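Local coordinates for protein xyloglucan-specific endo-beta-1,4-glucanase BoGH5A (Bacteroides ovatus, PDB 3ZMR) that cleaves the beta-1,4-glucan backbone of xyloglucan internally, with retention of configuration, releasing xyloglucan oligosaccharides in a gut bacterium, at residues A[310-313]-A[314-317]; A[114-117]-A[118-121]; A[297-300]-A[301-304]; A[284-287]-A[288-292]. All coordinates share one frame; numbering follows the deposited sequence.

All four contacts are local, and together they sample a helix start, a loop and a helix interior of a (beta/alpha)8 barrel. Contacts 4, 3 and 1 follow each other along the chain: the helix of contact 4 runs into the turn of contact 3, strand 304-307 comes next, and contact 1 opens the following helix. N299 CB of contact 3 packs 3.5 Å from V292 O of contact 4. Contact 2, on the helix before the first barrel strand, reaches contact 3 by a hydrogen bond of S115 OG with H303 ND1, 2.8 Å. Contact 1 lies nearest the active site, the N310 side chain about 6 Å from that of E262, probably the proton donor.

Contact 1: residues A[310-313]-A[314-317]; sequences NTDV and AKAV. With EDO (1,2-ethanediol), chain J.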
loop_
_atom_site.group_PDB
_atom_site.type_symbol
_atom_site.label_atom_id
_atom_site.label_comp_id
_atom_site.label_asym_id
_atom_site.label_seq_id
_atom_site.Cartn_x
_atom_site.Cartn_y
_atom_site.Cartn_z
ATOM N N ASN A 310 -2.970 -4.996 6.509
ATOM C CA ASN A 310 -4.099 -4.333 7.192
ATOM C C ASN A 310 -4.029 -2.792 7.074
ATOM O O ASN A 310 -4.728 -2.091 7.809
ATOM C CB ASN A 310 -4.134 -4.661 8.713
ATOM C CG ASN A 310 -4.795 -5.994 9.069
ATOM O OD1 ASN A 310 -5.246 -6.774 8.234
ATOM N ND2 ASN A 310 -4.837 -6.246 10.356
ATOM N N THR A 311 -3.149 -2.279 6.209
ATOM C CA THR A 311 -2.714 -0.834 6.213
ATOM C C THR A 311 -2.324 -0.353 7.641
ATOM O O THR A 311 -2.422 0.818 7.977
ATOM C CB THR A 311 -3.703 0.133 5.552
ATOM O OG1 THR A 311 -4.966 0.069 6.226
ATOM C CG2 THR A 311 -3.851 -0.175 4.099
ATOM N N ASP A 312 -1.828 -1.276 8.459
ATOM C CA ASP A 312 -1.565 -0.953 9.872
ATOM C C ASP A 312 -0.150 -0.422 10.055
ATOM O O ASP A 312 0.818 -1.035 9.590
ATOM C CB ASP A 312 -1.753 -2.200 10.739
ATOM C CG ASP A 312 -1.487 -1.943 12.189
ATOM O OD1 ASP A 312 -2.344 -1.302 12.827
ATOM O OD2 ASP A 312 -0.419 -2.314 12.694
ATOM N N VAL A 313 -0.024 0.697 10.770
ATOM C CA VAL A 313 1.269 1.326 10.989
ATOM C C VAL A 313 2.263 0.398 11.679
ATOM O O VAL A 313 3.395 0.231 11.199
ATOM C CB VAL A 313 1.141 2.663 11.737
ATOM C CG1 VAL A 313 2.537 3.207 12.101
ATOM C CG2 VAL A 313 0.378 3.680 10.889
ATOM N N ALA A 314 1.895 -0.204 12.808
ATOM C CA ALA A 314 2.864 -1.031 13.532
ATOM C C ALA A 314 3.282 -2.238 12.683
ATOM O O ALA A 314 4.442 -2.642 12.702
ATOM C CB ALA A 314 2.326 -1.454 14.899
ATOM N N LYS A 315 2.343 -2.826 11.953
ATOM C CA LYS A 315 2.670 -3.942 11.060
ATOM C C LYS A 315 3.560 -3.524 9.881
ATOM O O LYS A 315 4.331 -4.340 9.346
ATOM C CB LYS A 315 1.424 -4.698 10.598
ATOM C CG LYS A 315 0.723 -5.472 11.719
ATOM C CD LYS A 315 -0.579 -6.097 11.260
ATOM C CE LYS A 315 -1.241 -6.899 12.361
ATOM N NZ LYS A 315 -1.695 -6.055 13.482
ATOM N N ALA A 316 3.420 -2.274 9.441
ATOM C CA ALA A 316 4.333 -1.751 8.404
ATOM C C ALA A 316 5.765 -1.767 8.927
ATOM O O ALA A 316 6.689 -2.307 8.304
ATOM C CB ALA A 316 3.939 -0.335 7.988
ATOM N N VAL A 317 5.952 -1.157 10.086
ATOM C CA VAL A 317 7.262 -1.034 10.691
ATOM C C VAL A 317 7.876 -2.415 10.915
ATOM O O VAL A 317 9.063 -2.629 10.663
ATOM C CB VAL A 317 7.176 -0.248 12.014
ATOM C CG1 VAL A 317 8.495 -0.276 12.777
ATOM C CG2 VAL A 317 6.768 1.205 11.750
HETATM C C1 EDO J . -5.180 -0.605 10.720
HETATM O O1 EDO J . -4.598 0.017 11.888
HETATM C C2 EDO J . -5.682 0.437 9.717
HETATM O O2 EDO J . -6.813 1.132 10.265
HETATM O O HOH W 1 -3.908 -4.610 12.228
HETATM O O HOH W 2 -0.536 0.411 14.358
HETATM O O HOH W 3 -0.559 -3.729 14.949
#
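The carboxylate of D312 meets K315 in two ways: OD2 accepts from K315 N on its anti side (2.9 Å), the donor 19° out of the carboxylate plane, while the lysine chain runs extended past one face until a bend at its last torsion (chi4 66°) leaves NZ over that face. A314 N lies on the side away from NZ, the side to which K315 N is tilted, and D312 OD1 takes a hydrogen bond from O1 of an ethanediol, probably left from crystallisation, at 2.8 Å. With CG anti to its backbone N (chi1 179°), D312 swings its carboxylate over the amides that start the helix. This is an N-cap, closing the first turn of helix 313-319 just after strand 304-307 of the barrel. D312 OD2 and K315 NZ stand 4.0 Å apart, too far for a salt bridge, yet one water joins them, giving a hydrogen to OD2 (2.7 Å) and accepting from NZ. A second water receives A314 N-H and donates to OD1. The helix's positive end and the lysine would both be expected to favour an ionised D312. In the N310 conformer described here, a third water accepts from N310 ND2 (2.7 Å) and K315 NZ, while N264 holds N310 OD1.

Contact 2: residues A[114-117]-A[118-121]; sequences TSMQ and LSAL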
loop_
_atom_site.group_PDB
_atom_site.type_symbol
_atom_site.label_atom_id
_atom_site.label_comp_id
_atom_site.label_asym_id
_atom_site.label_seq_id
_atom_site.Cartn_x
_atom_site.Cartn_y
_atom_site.Cartn_z
ATOM N N THR A 114 11.798 11.893 -7.385
ATOM C CA THR A 114 11.586 10.710 -6.572
ATOM C C THR A 114 10.162 10.762 -5.990
ATOM O O THR A 114 9.557 11.826 -5.918
ATOM C CB THR A 114 12.570 10.588 -5.421
ATOM O OG1 THR A 114 12.341 11.693 -4.552
ATOM C CG2 THR A 114 14.008 10.576 -5.918
ATOM N N SER A 115 9.640 9.605 -5.593
ATOM C CA SER A 115 8.359 9.587 -4.887
ATOM C C SER A 115 8.416 10.505 -3.663
ATOM O O SER A 115 7.439 11.181 -3.336
ATOM C CB SER A 115 7.931 8.182 -4.550
ATOM O OG SER A 115 7.594 7.492 -5.733
ATOM N N MET A 116 9.551 10.510 -2.957
ATOM C CA MET A 116 9.676 11.408 -1.802
ATOM C C MET A 116 9.454 12.882 -2.204
ATOM O O MET A 116 8.765 13.656 -1.519
ATOM C CB MET A 116 11.023 11.207 -1.091
ATOM C CG MET A 116 11.152 12.028 0.185
ATOM S SD MET A 116 9.942 11.620 1.486
ATOM C CE MET A 116 10.596 10.067 1.962
ATOM N N GLN A 117 10.091 13.297 -3.296
ATOM C CA GLN A 117 9.958 14.682 -3.786
ATOM C C GLN A 117 8.523 14.957 -4.220
ATOM O O GLN A 117 7.969 16.007 -3.955
ATOM C CB GLN A 117 10.914 14.927 -4.952
ATOM C CG GLN A 117 12.378 15.033 -4.544
ATOM C CD GLN A 117 13.293 15.174 -5.736
ATOM O OE1 GLN A 117 13.307 14.310 -6.593
ATOM N NE2 GLN A 117 14.024 16.292 -5.815
ATOM N N LEU A 118 7.905 13.974 -4.868
ATOM C CA LEU A 118 6.520 14.121 -5.296
ATOM C C LEU A 118 5.638 14.290 -4.065
ATOM O O LEU A 118 4.694 15.098 -4.084
ATOM C CB LEU A 118 6.075 12.931 -6.139
ATOM C CG LEU A 118 4.862 13.228 -7.022
ATOM C CD1 LEU A 118 5.253 13.941 -8.299
ATOM C CD2 LEU A 118 4.097 11.948 -7.357
ATOM N N SER A 119 5.937 13.539 -3.005
ATOM C CA SER A 119 5.109 13.583 -1.788
ATOM C C SER A 119 5.074 14.992 -1.195
ATOM O O SER A 119 4.046 15.431 -0.687
ATOM C CB SER A 119 5.544 12.537 -0.751
ATOM O OG SER A 119 6.691 12.924 -0.051
ATOM N N ALA A 120 6.164 15.727 -1.336
ATOM C CA ALA A 120 6.248 17.060 -0.756
ATOM C C ALA A 120 5.356 18.071 -1.522
ATOM O O ALA A 120 4.996 19.122 -0.984
ATOM C CB ALA A 120 7.690 17.522 -0.768
ATOM N N LEU A 121 4.982 17.733 -2.756
ATOM C CA LEU A 121 4.079 18.540 -3.596
ATOM C C LEU A 121 2.609 18.179 -3.376
ATOM O O LEU A 121 1.699 18.939 -3.697
ATOM C CB LEU A 121 4.417 18.327 -5.079
ATOM C CG LEU A 121 5.852 18.628 -5.486
ATOM C CD1 LEU A 121 6.043 18.350 -6.982
ATOM C CD2 LEU A 121 6.210 20.076 -5.167
#
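M116 curls its thioether alongside S119, bringing SD to 3.8 Å from OG, its chain being bent at both chi2 and chi3. The two belong to the first turns of helix 115-122, which opens with a capping box and leads into strand 125-127, the first of the barrel. L118 and S119 pack against Y210 and F332, residues at the starts of two other barrel strands, so the helix lies across the N-terminal end of the barrel. S119 sets OG between its own backbone N and carbonyl carbon (chi1 78°), from where the hydroxyl gives its hydrogen to M116 O at 2.6 Å. This supplements a backbone hold that is poor here, since A120 N makes weak bonds to both M116 O, 3.3 Å, and Q117 O. An alanine at S119 would remove the hydroxyl and is likely to leave M116 O without its short hydroxyl bond and M116 SD without its polar neighbour. In the capping box, Q117 N donates to T114 OG1 at 3.0 Å; the glutamine, its CG beside the backbone N (chi1 -73°) and its chain extended from there, reaches T114, whose N meets a lone pair of Q117 OE1 in the carbonyl plane, also at 3.0 Å.

Contact 3: residues A[297-300]-A[301-304]; sequences GRNH and YRHL
H300 and Y301, although neighbours in sequence, form an edge-to-face aromatic pair. The imidazole turns its CD2 edge down onto the phenol ring, CD2 standing 3.6 Å above the ring plane and over its centre, with the two planes 82° apart and the centroids 4.8 Å from each other. The two side chains leave the backbone differently, which brings the imidazole over the phenol in a T-shaped stack: CG of H300 is anti to its backbone N, whereas CG of Y301 lies beside its own backbone N.

The polar bonds come from N299 and R302, whose side chains run next to each other in the same direction. R302 approaches side-on, and NE and NH2 both donate to the single oxygen N299 OD1, at 2.8 and 3.1 Å, with that oxygen lying in the guanidinium plane. A bend at chi3 (-48°) turns the head of the arginine back for this grip, and the amide is set nearly perpendicular to the guanidinium. The whole turn belongs to the loop that carries the chain from helix 275-293 into strand 304-307, at the end of the barrel where the strands begin. R302 NH1 also bonds L255 O and NH2 bonds Y251 O, while N299 ND2 is held by T295 OG1 and A245 O, so the buried polar groups have several partners.

Among the backbone bonds, Y301 N donates to R298 O from well above the carbonyl plane (3.0 Å, 58° out of it), and H300 N donates to G297 O. The same R298 O lies over a face of the R302 guanidinium. G297 opens the turn with positive phi, a conformation that favours glycine.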
loop_
_atom_site.group_PDB
_atom_site.type_symbol
_atom_site.label_atom_id
_atom_site.label_comp_id
_atom_site.label_asym_id
_atom_site.label_seq_id
_atom_site.Cartn_x
_atom_site.Cartn_y
_atom_site.Cartn_z
ATOM N N GLY A 297 5.503 1.948 -21.345
ATOM C CA GLY A 297 5.077 3.321 -21.563
ATOM C C GLY A 297 5.318 4.171 -20.325
ATOM O O GLY A 297 6.317 4.015 -19.604
ATOM N N ARG A 298 4.404 5.094 -20.058
ATOM C CA ARG A 298 4.526 5.939 -18.861
ATOM C C ARG A 298 4.407 5.120 -17.562
ATOM O O ARG A 298 4.824 5.581 -16.491
ATOM C CB ARG A 298 3.472 7.028 -18.893
ATOM C CG ARG A 298 3.712 8.090 -19.965
ATOM C CD ARG A 298 2.542 9.036 -19.956
ATOM N NE ARG A 298 2.495 10.086 -20.966
ATOM C CZ ARG A 298 2.143 9.926 -22.225
ATOM N NH1 ARG A 298 1.933 8.718 -22.758
ATOM N NH2 ARG A 298 2.013 11.028 -22.982
ATOM N N ASN A 299 3.812 3.927 -17.651
ATOM C CA ASN A 299 3.696 3.051 -16.493
ATOM C C ASN A 299 5.047 2.514 -16.010
ATOM O O ASN A 299 5.177 2.026 -14.910
ATOM C CB ASN A 299 2.757 1.884 -16.754
ATOM C CG ASN A 299 1.294 2.303 -16.800
ATOM O OD1 ASN A 299 0.894 3.377 -16.322
ATOM N ND2 ASN A 299 0.492 1.448 -17.358
ATOM N N HIS A 300 6.068 2.632 -16.835
ATOM C CA HIS A 300 7.439 2.337 -16.402
ATOM C C HIS A 300 7.884 3.275 -15.283
ATOM O O HIS A 300 8.577 2.860 -14.373
ATOM C CB HIS A 300 8.387 2.460 -17.602
ATOM C CG HIS A 300 9.822 2.147 -17.296
ATOM N ND1 HIS A 300 10.282 0.860 -17.228
ATOM C CD2 HIS A 300 10.882 2.942 -17.006
ATOM C CE1 HIS A 300 11.580 0.865 -16.964
ATOM N NE2 HIS A 300 11.966 2.114 -16.815
ATOM N N TYR A 301 7.419 4.525 -15.352
ATOM C CA TYR A 301 7.847 5.609 -14.476
ATOM C C TYR A 301 6.822 6.037 -13.420
ATOM O O TYR A 301 7.142 6.859 -12.547
ATOM C CB TYR A 301 8.165 6.840 -15.322
ATOM C CG TYR A 301 9.348 6.676 -16.253
ATOM C CD1 TYR A 301 10.664 6.633 -15.753
ATOM C CD2 TYR A 301 9.179 6.572 -17.628
ATOM C CE1 TYR A 301 11.770 6.524 -16.586
ATOM C CE2 TYR A 301 10.280 6.456 -18.462
ATOM C CZ TYR A 301 11.553 6.418 -17.924
ATOM O OH TYR A 301 12.629 6.306 -18.766
ATOM N N ARG A 302 5.589 5.537 -13.524
ATOM C CA ARG A 302 4.509 6.034 -12.680
ATOM C C ARG A 302 4.821 5.784 -11.225
ATOM O O ARG A 302 5.400 4.757 -10.859
ATOM C CB ARG A 302 3.213 5.354 -13.086
ATOM C CG ARG A 302 1.976 5.898 -12.414
ATOM C CD ARG A 302 0.619 5.366 -12.957
ATOM N NE ARG A 302 0.565 5.424 -14.411
ATOM C CZ ARG A 302 0.501 6.543 -15.138
ATOM N NH1 ARG A 302 0.368 7.763 -14.583
ATOM N NH2 ARG A 302 0.605 6.466 -16.462
ATOM N N HIS A 303 4.382 6.685 -10.374
ATOM C CA HIS A 303 4.533 6.475 -8.935
ATOM C C HIS A 303 3.454 5.534 -8.471
ATOM O O HIS A 303 2.265 5.721 -8.749
ATOM C CB HIS A 303 4.422 7.803 -8.195
ATOM C CG HIS A 303 5.502 8.782 -8.576
ATOM N ND1 HIS A 303 6.611 9.043 -7.786
ATOM C CD2 HIS A 303 5.632 9.556 -9.678
ATOM C CE1 HIS A 303 7.357 9.953 -8.386
ATOM N NE2 HIS A 303 6.794 10.260 -9.542
ATOM N N LEU A 304 3.895 4.469 -7.818
ATOM C CA LEU A 304 3.022 3.388 -7.343
ATOM C C LEU A 304 2.979 3.376 -5.820
ATOM O O LEU A 304 3.959 3.690 -5.153
ATOM C CB LEU A 304 3.485 2.032 -7.883
ATOM C CG LEU A 304 3.655 1.912 -9.405
ATOM C CD1 LEU A 304 4.075 0.504 -9.770
ATOM C CD2 LEU A 304 2.413 2.322 -10.172
#

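Contact 4: residues A[284-287]-A[288-292]; sequences FNQV and FVNTV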
loop_
_atom_site.group_PDB
_atom_site.type_symbol
_atom_site.label_atom_id
_atom_site.label_comp_id
_atom_site.label_asym_id
_atom_site.label_seq_id
_atom_site.Cartn_x
_atom_site.Cartn_y
_atom_site.Cartn_z
ATOM N N PHE A 284 1.518 -9.846 -2.818
ATOM C CA PHE A 284 0.478 -9.119 -3.591
ATOM C C PHE A 284 1.022 -7.770 -4.075
ATOM O O PHE A 284 0.756 -7.340 -5.203
ATOM C CB PHE A 284 -0.801 -8.890 -2.768
ATOM C CG PHE A 284 -1.541 -10.173 -2.354
ATOM C CD1 PHE A 284 -1.489 -11.339 -3.104
ATOM C CD2 PHE A 284 -2.289 -10.194 -1.187
ATOM C CE1 PHE A 284 -2.173 -12.495 -2.687
ATOM C CE2 PHE A 284 -2.999 -11.308 -0.779
ATOM C CZ PHE A 284 -2.940 -12.470 -1.524
ATOM N N ASN A 285 1.728 -7.067 -3.190
ATOM C CA ASN A 285 2.353 -5.795 -3.566
ATOM C C ASN A 285 3.314 -5.976 -4.731
ATOM O O ASN A 285 3.323 -5.195 -5.669
ATOM C CB ASN A 285 3.080 -5.133 -2.394
ATOM C CG ASN A 285 2.150 -4.614 -1.314
ATOM O OD1 ASN A 285 0.980 -4.336 -1.542
ATOM N ND2 ASN A 285 2.701 -4.462 -0.120
ATOM N N GLN A 286 4.095 -7.040 -4.682
ATOM C CA GLN A 286 5.022 -7.361 -5.766
ATOM C C GLN A 286 4.306 -7.692 -7.092
ATOM O O GLN A 286 4.732 -7.225 -8.158
ATOM C CB GLN A 286 5.972 -8.499 -5.364
ATOM C CG GLN A 286 7.065 -8.694 -6.421
ATOM C CD GLN A 286 8.087 -7.580 -6.397
ATOM O OE1 GLN A 286 8.839 -7.442 -5.429
ATOM N NE2 GLN A 286 8.090 -6.754 -7.440
ATOM N N VAL A 287 3.237 -8.476 -7.021
ATOM C CA VAL A 287 2.427 -8.773 -8.191
ATOM C C VAL A 287 1.946 -7.475 -8.856
ATOM O O VAL A 287 2.006 -7.304 -10.074
ATOM C CB VAL A 287 1.227 -9.682 -7.871
ATOM C CG1 VAL A 287 0.306 -9.822 -9.080
ATOM C CG2 VAL A 287 1.716 -11.060 -7.432
ATOM N N PHE A 288 1.407 -6.571 -8.045
ATOM C CA PHE A 288 0.911 -5.309 -8.549
ATOM C C PHE A 288 2.030 -4.518 -9.259
ATOM O O PHE A 288 1.855 -4.052 -10.361
ATOM C CB PHE A 288 0.318 -4.526 -7.377
ATOM C CG PHE A 288 0.190 -3.033 -7.611
ATOM C CD1 PHE A 288 -0.661 -2.488 -8.574
ATOM C CD2 PHE A 288 0.954 -2.157 -6.844
ATOM C CE1 PHE A 288 -0.743 -1.107 -8.757
ATOM C CE2 PHE A 288 0.851 -0.792 -7.007
ATOM C CZ PHE A 288 0.003 -0.266 -7.950
ATOM N N VAL A 289 3.175 -4.372 -8.616
ATOM C CA VAL A 289 4.281 -3.623 -9.227
ATOM C C VAL A 289 4.713 -4.286 -10.562
ATOM O O VAL A 289 4.861 -3.610 -11.583
ATOM C CB VAL A 289 5.471 -3.469 -8.252
ATOM C CG1 VAL A 289 6.707 -2.904 -8.943
ATOM C CG2 VAL A 289 5.058 -2.573 -7.101
ATOM N N ASN A 290 4.904 -5.597 -10.523
ATOM C CA ASN A 290 5.295 -6.364 -11.710
ATOM C C ASN A 290 4.352 -6.090 -12.881
ATOM O O ASN A 290 4.778 -5.865 -13.992
ATOM C CB ASN A 290 5.261 -7.869 -11.438
ATOM C CG ASN A 290 6.347 -8.342 -10.516
ATOM O OD1 ASN A 290 7.301 -7.612 -10.188
ATOM N ND2 ASN A 290 6.210 -9.611 -10.093
ATOM N N THR A 291 3.052 -6.160 -12.592
ATOM C CA THR A 291 2.011 -6.038 -13.600
ATOM C C THR A 291 2.012 -4.646 -14.251
ATOM O O THR A 291 1.976 -4.522 -15.459
ATOM C CB THR A 291 0.619 -6.346 -12.969
ATOM O OG1 THR A 291 0.614 -7.669 -12.396
ATOM C CG2 THR A 291 -0.524 -6.190 -13.982
ATOM N N VAL A 292 2.083 -3.599 -13.417
ATOM C CA VAL A 292 2.083 -2.239 -13.952
ATOM C C VAL A 292 3.334 -2.010 -14.805
ATOM O O VAL A 292 3.255 -1.514 -15.931
ATOM C CB VAL A 292 1.977 -1.193 -12.824
ATOM C CG1 VAL A 292 2.135 0.228 -13.366
ATOM C CG2 VAL A 292 0.645 -1.359 -12.084
#
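T291 reaches back alongside V287, its partly exposed partner; with F288 and V289, T291 makes up the buried, closely packed part of this helical segment. V287 O is gripped twice from opposite faces of its plane, by T291 OG1 at 2.7 Å and by T291 N at 3.0 Å. The threonine hydroxyl stands beside its own backbone N (chi1 -58°), which lets it fold back onto the preceding turn. V287 CG1 comes to 4.0 Å from T291 OG1. On the face turned to the barrel, F288 CB rests against N285 O at 3.5 Å.

The looser flank carries Q286 and N290, both partly exposed. Bent at chi2, the glutamine passes at a slant to the asparagine, the two amide planes 26° apart, and Q286 NE2 donates to N290 OD1 (3.0 Å) from 43° above the carbonyl plane. Q286 OE1 receives L324 N, while N290 OD1 is also bonded by Y94 OH. An alanine in place of N290 would probably leave Q286 NE2 without one acceptor and the Y94 hydroxyl without its mate.

Helix 275-293 links adjacent parallel strands 255-258 and 304-307 in a beta-alpha-beta crossover of the barrel; F288 packs against F257, L304 and V306 on those strands and meets the ring of W241, while F284 and T291 lean on helix 227-248.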